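Local coordinates for uncharacterized protein YjhP (Escherichia coli, PDB 1NKV) that is of unknown function but probably acts as an S-adenosylmethionine-dependent methyltransferase, at residues E102-V110 / L126-L137. Residues are numbered along the deposited sequence; the frame is centred on the assembly and turned at random.
Sequences EKCDVAACV and LAQSLKPGGIML
Val-106 to Ala-108 pair with Ile-135 to Leu-137 as neighbouring parallel strands in the Rossmann-like sheet of a class I methyltransferase fold, linked by a right-handed beta-alpha-beta crossover through helix 124-128. The two strand axes run 9° apart. Bonds alternate between them: Ile-135 N to Asp-105 O, Ala-107 N to Ile-135 O, Leu-137 N to Ala-107 O, and Cys-109 N to Leu-137 O at 2.8 Å. On the helix face, the methyl of Ala-107 meets Leu-126 CD2 at 3.4 Å, and Leu-130 CD1 packs against the same CB. On the other face, Val-106 CG1, anti to its backbone nitrogen (chi1 -178°), reaches Leu-137 CD1 at 3.6 Å. Strand 40-43 lies along the other edge of strand 104-109, which thus sits between 40-43 and 134-143.

At the N-terminal end of the strand a second, short parallel pairing forms, with Cys-104 N bonded to Ser-129 O and Lys-131 N to Cys-104 O; a type II turn from Lys-131 to Gly-134 then leads into the next strand. The Lys-131 side chain runs over Cys-104 O, extended until its last torsion bends. Its NZ bonds Lys-103 O from above the carbonyl plane, at 2.9 Å. The same NZ forms a salt bridge with Asp-105 OD1 at 2.8 Å, again from above the plane, here of the carboxylate. With an alanine here, Asp-105 OD1 would probably lose its charged mate and Lys-103 O its ammonium donor. Asp-105 OD2 accepts a hydrogen bond from the backbone N of Arg-39.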
loop_
_atom_site.group_PDB
_atom_site.type_symbol
_atom_site.label_atom_id
_atom_site.label_comp_id
_atom_site.label_asym_id
_atom_site.label_seq_id
_atom_site.Cartn_x
_atom_site.Cartn_y
_atom_site.Cartn_z
ATOM N N GLU C 102 7.045 7.222 37.616
ATOM C CA GLU C 102 5.873 8.048 37.379
ATOM C C GLU C 102 5.084 7.492 36.213
ATOM O O GLU C 102 5.640 6.828 35.341
ATOM C CB GLU C 102 6.278 9.493 37.087
ATOM C CG GLU C 102 6.556 10.299 38.341
ATOM C CD GLU C 102 5.421 10.202 39.347
ATOM O OE1 GLU C 102 4.255 10.440 38.956
ATOM O OE2 GLU C 102 5.696 9.888 40.527
ATOM N N LYS C 103 3.783 7.762 36.204
ATOM C CA LYS C 103 2.908 7.283 35.140
ATOM C C LYS C 103 3.422 7.777 33.791
ATOM O O LYS C 103 4.246 8.688 33.722
ATOM C CB LYS C 103 1.483 7.805 35.346
ATOM C CG LYS C 103 0.895 7.610 36.735
ATOM C CD LYS C 103 0.719 6.148 37.086
ATOM C CE LYS C 103 -0.323 5.966 38.182
ATOM N NZ LYS C 103 -1.662 6.470 37.742
ATOM N N CYS C 104 2.940 7.171 32.718
ATOM C CA CYS C 104 3.348 7.599 31.400
ATOM C C CYS C 104 2.091 7.924 30.620
ATOM O O CYS C 104 0.981 7.688 31.095
ATOM C CB CYS C 104 4.149 6.509 30.695
ATOM S SG CYS C 104 3.307 4.968 30.606
ATOM N N ASP C 105 2.287 8.465 29.423
ATOM C CA ASP C 105 1.202 8.868 28.537
ATOM C C ASP C 105 0.865 7.842 27.472
ATOM O O ASP C 105 -0.222 7.865 26.898
ATOM C CB ASP C 105 1.585 10.170 27.862
ATOM C CG ASP C 105 2.285 11.113 28.812
ATOM O OD1 ASP C 105 1.665 11.464 29.839
ATOM O OD2 ASP C 105 3.453 11.492 28.541
ATOM N N VAL C 106 1.806 6.958 27.183
ATOM C CA VAL C 106 1.567 5.940 26.178
ATOM C C VAL C 106 2.166 4.608 26.616
ATOM O O VAL C 106 3.378 4.483 26.776
ATOM C CB VAL C 106 2.186 6.346 24.807
ATOM C CG1 VAL C 106 1.874 5.294 23.772
ATOM C CG2 VAL C 106 1.658 7.681 24.366
ATOM N N ALA C 107 1.320 3.613 26.830
ATOM C CA ALA C 107 1.812 2.300 27.231
ATOM C C ALA C 107 1.617 1.344 26.063
ATOM O O ALA C 107 0.496 1.019 25.693
ATOM C CB ALA C 107 1.051 1.804 28.457
ATOM N N ALA C 108 2.701 0.887 25.470
ATOM C CA ALA C 108 2.553 0.004 24.336
ATOM C C ALA C 108 2.948 -1.427 24.589
ATOM O O ALA C 108 3.817 -1.720 25.412
ATOM C CB ALA C 108 3.338 0.538 23.159
ATOM N N CYS C 109 2.282 -2.330 23.883
ATOM C CA CYS C 109 2.610 -3.741 23.960
ATOM C C CYS C 109 2.080 -4.423 22.718
ATOM O O CYS C 109 0.961 -4.935 22.707
ATOM C CB CYS C 109 2.027 -4.408 25.201
ATOM S SG CYS C 109 2.652 -6.128 25.405
ATOM N N VAL C 110 2.887 -4.429 21.664
ATOM C CA VAL C 110 2.463 -5.060 20.427
ATOM C C VAL C 110 2.466 -6.595 20.513
ATOM O O VAL C 110 1.891 -7.266 19.659
ATOM C CB VAL C 110 3.344 -4.594 19.245
ATOM C CG1 VAL C 110 3.311 -3.066 19.153
ATOM C CG2 VAL C 110 4.763 -5.112 19.409
ATOM N N LEU C 126 -0.064 -2.391 32.243
ATOM C CA LEU C 126 -0.256 -1.334 31.264
ATOM C C LEU C 126 -1.225 -0.270 31.748
ATOM O O LEU C 126 -1.169 0.878 31.310
ATOM C CB LEU C 126 -0.770 -1.915 29.947
ATOM C CG LEU C 126 0.267 -2.623 29.087
ATOM C CD1 LEU C 126 -0.397 -3.250 27.889
ATOM C CD2 LEU C 126 1.327 -1.613 28.650
ATOM N N ALA C 127 -2.116 -0.648 32.653
ATOM C CA ALA C 127 -3.103 0.293 33.145
ATOM C C ALA C 127 -2.715 0.921 34.466
ATOM O O ALA C 127 -3.131 2.040 34.778
ATOM C CB ALA C 127 -4.436 -0.402 33.278
ATOM N N GLN C 128 -1.909 0.198 35.233
ATOM C CA GLN C 128 -1.466 0.657 36.542
ATOM C C GLN C 128 -0.400 1.735 36.422
ATOM O O GLN C 128 -0.182 2.523 37.340
ATOM C CB GLN C 128 -0.909 -0.524 37.341
ATOM C CG GLN C 128 -0.906 -0.314 38.851
ATOM C CD GLN C 128 -2.314 -0.312 39.448
ATOM O OE1 GLN C 128 -3.253 0.225 38.849
ATOM N NE2 GLN C 128 -2.462 -0.903 40.640
ATOM N N SER C 129 0.258 1.780 35.278
ATOM C CA SER C 129 1.312 2.753 35.091
ATOM C C SER C 129 0.981 3.761 34.010
ATOM O O SER C 129 1.871 4.403 33.461
ATOM C CB SER C 129 2.592 2.018 34.736
ATOM O OG SER C 129 2.333 1.121 33.674
ATOM N N LEU C 130 -0.300 3.910 33.712
ATOM C CA LEU C 130 -0.719 4.828 32.671
ATOM C C LEU C 130 -1.542 5.965 33.243
ATOM O O LEU C 130 -2.460 5.732 34.025
ATOM C CB LEU C 130 -1.540 4.072 31.634
ATOM C CG LEU C 130 -1.810 4.795 30.327
ATOM C CD1 LEU C 130 -0.515 4.931 29.570
ATOM C CD2 LEU C 130 -2.818 4.024 29.510
ATOM N N LYS C 131 -1.215 7.195 32.855
ATOM C CA LYS C 131 -1.950 8.369 33.336
ATOM C C LYS C 131 -3.431 8.298 32.978
ATOM O O LYS C 131 -3.815 7.658 32.003
ATOM C CB LYS C 131 -1.363 9.654 32.751
ATOM C CG LYS C 131 0.073 9.927 33.155
ATOM C CD LYS C 131 0.502 11.320 32.728
ATOM C CE LYS C 131 1.967 11.589 33.060
ATOM N NZ LYS C 131 2.924 10.760 32.251
ATOM N N PRO C 132 -4.282 8.963 33.772
ATOM C CA PRO C 132 -5.727 8.955 33.509
ATOM C C PRO C 132 -6.006 9.531 32.118
ATOM O O PRO C 132 -5.569 10.643 31.786
ATOM C CB PRO C 132 -6.285 9.821 34.641
ATOM C CG PRO C 132 -5.305 9.557 35.764
ATOM C CD PRO C 132 -3.986 9.673 35.027
ATOM N N GLY C 133 -6.723 8.763 31.307
ATOM C CA GLY C 133 -7.015 9.201 29.956
ATOM C C GLY C 133 -5.777 9.062 29.085
ATOM O O GLY C 133 -5.533 9.868 28.184
ATOM N N GLY C 134 -4.983 8.034 29.369
ATOM C CA GLY C 134 -3.780 7.794 28.602
ATOM C C GLY C 134 -4.060 6.834 27.463
ATOM O O GLY C 134 -5.070 6.132 27.464
ATOM N N ILE C 135 -3.159 6.804 26.488
ATOM C CA ILE C 135 -3.302 5.941 25.326
ATOM C C ILE C 135 -2.646 4.592 25.571
ATOM O O ILE C 135 -1.516 4.517 26.056
ATOM C CB ILE C 135 -2.648 6.581 24.085
ATOM C CG1 ILE C 135 -3.187 7.989 23.874
ATOM C CG2 ILE C 135 -2.960 5.763 22.850
ATOM C CD1 ILE C 135 -2.563 8.695 22.715
HETATM N N MSE C 136 -3.356 3.523 25.237
HETATM C CA MSE C 136 -2.805 2.195 25.413
HETATM C C MSE C 136 -2.653 1.524 24.060
HETATM O O MSE C 136 -3.637 1.146 23.445
HETATM C CB MSE C 136 -3.710 1.361 26.295
HETATM C CG MSE C 136 -3.181 -0.024 26.526
HETATM SE SE MSE C 136 -4.341 -1.011 27.690
HETATM C CE MSE C 136 -4.926 -2.368 26.469
ATOM N N LEU C 137 -1.419 1.379 23.599
ATOM C CA LEU C 137 -1.168 0.758 22.312
ATOM C C LEU C 137 -1.052 -0.758 22.421
ATOM O O LEU C 137 -0.176 -1.294 23.108
ATOM C CB LEU C 137 0.100 1.349 21.674
ATOM C CG LEU C 137 0.032 2.652 20.876
ATOM C CD1 LEU C 137 -0.586 3.783 21.687
ATOM C CD2 LEU C 137 1.439 3.028 20.447
#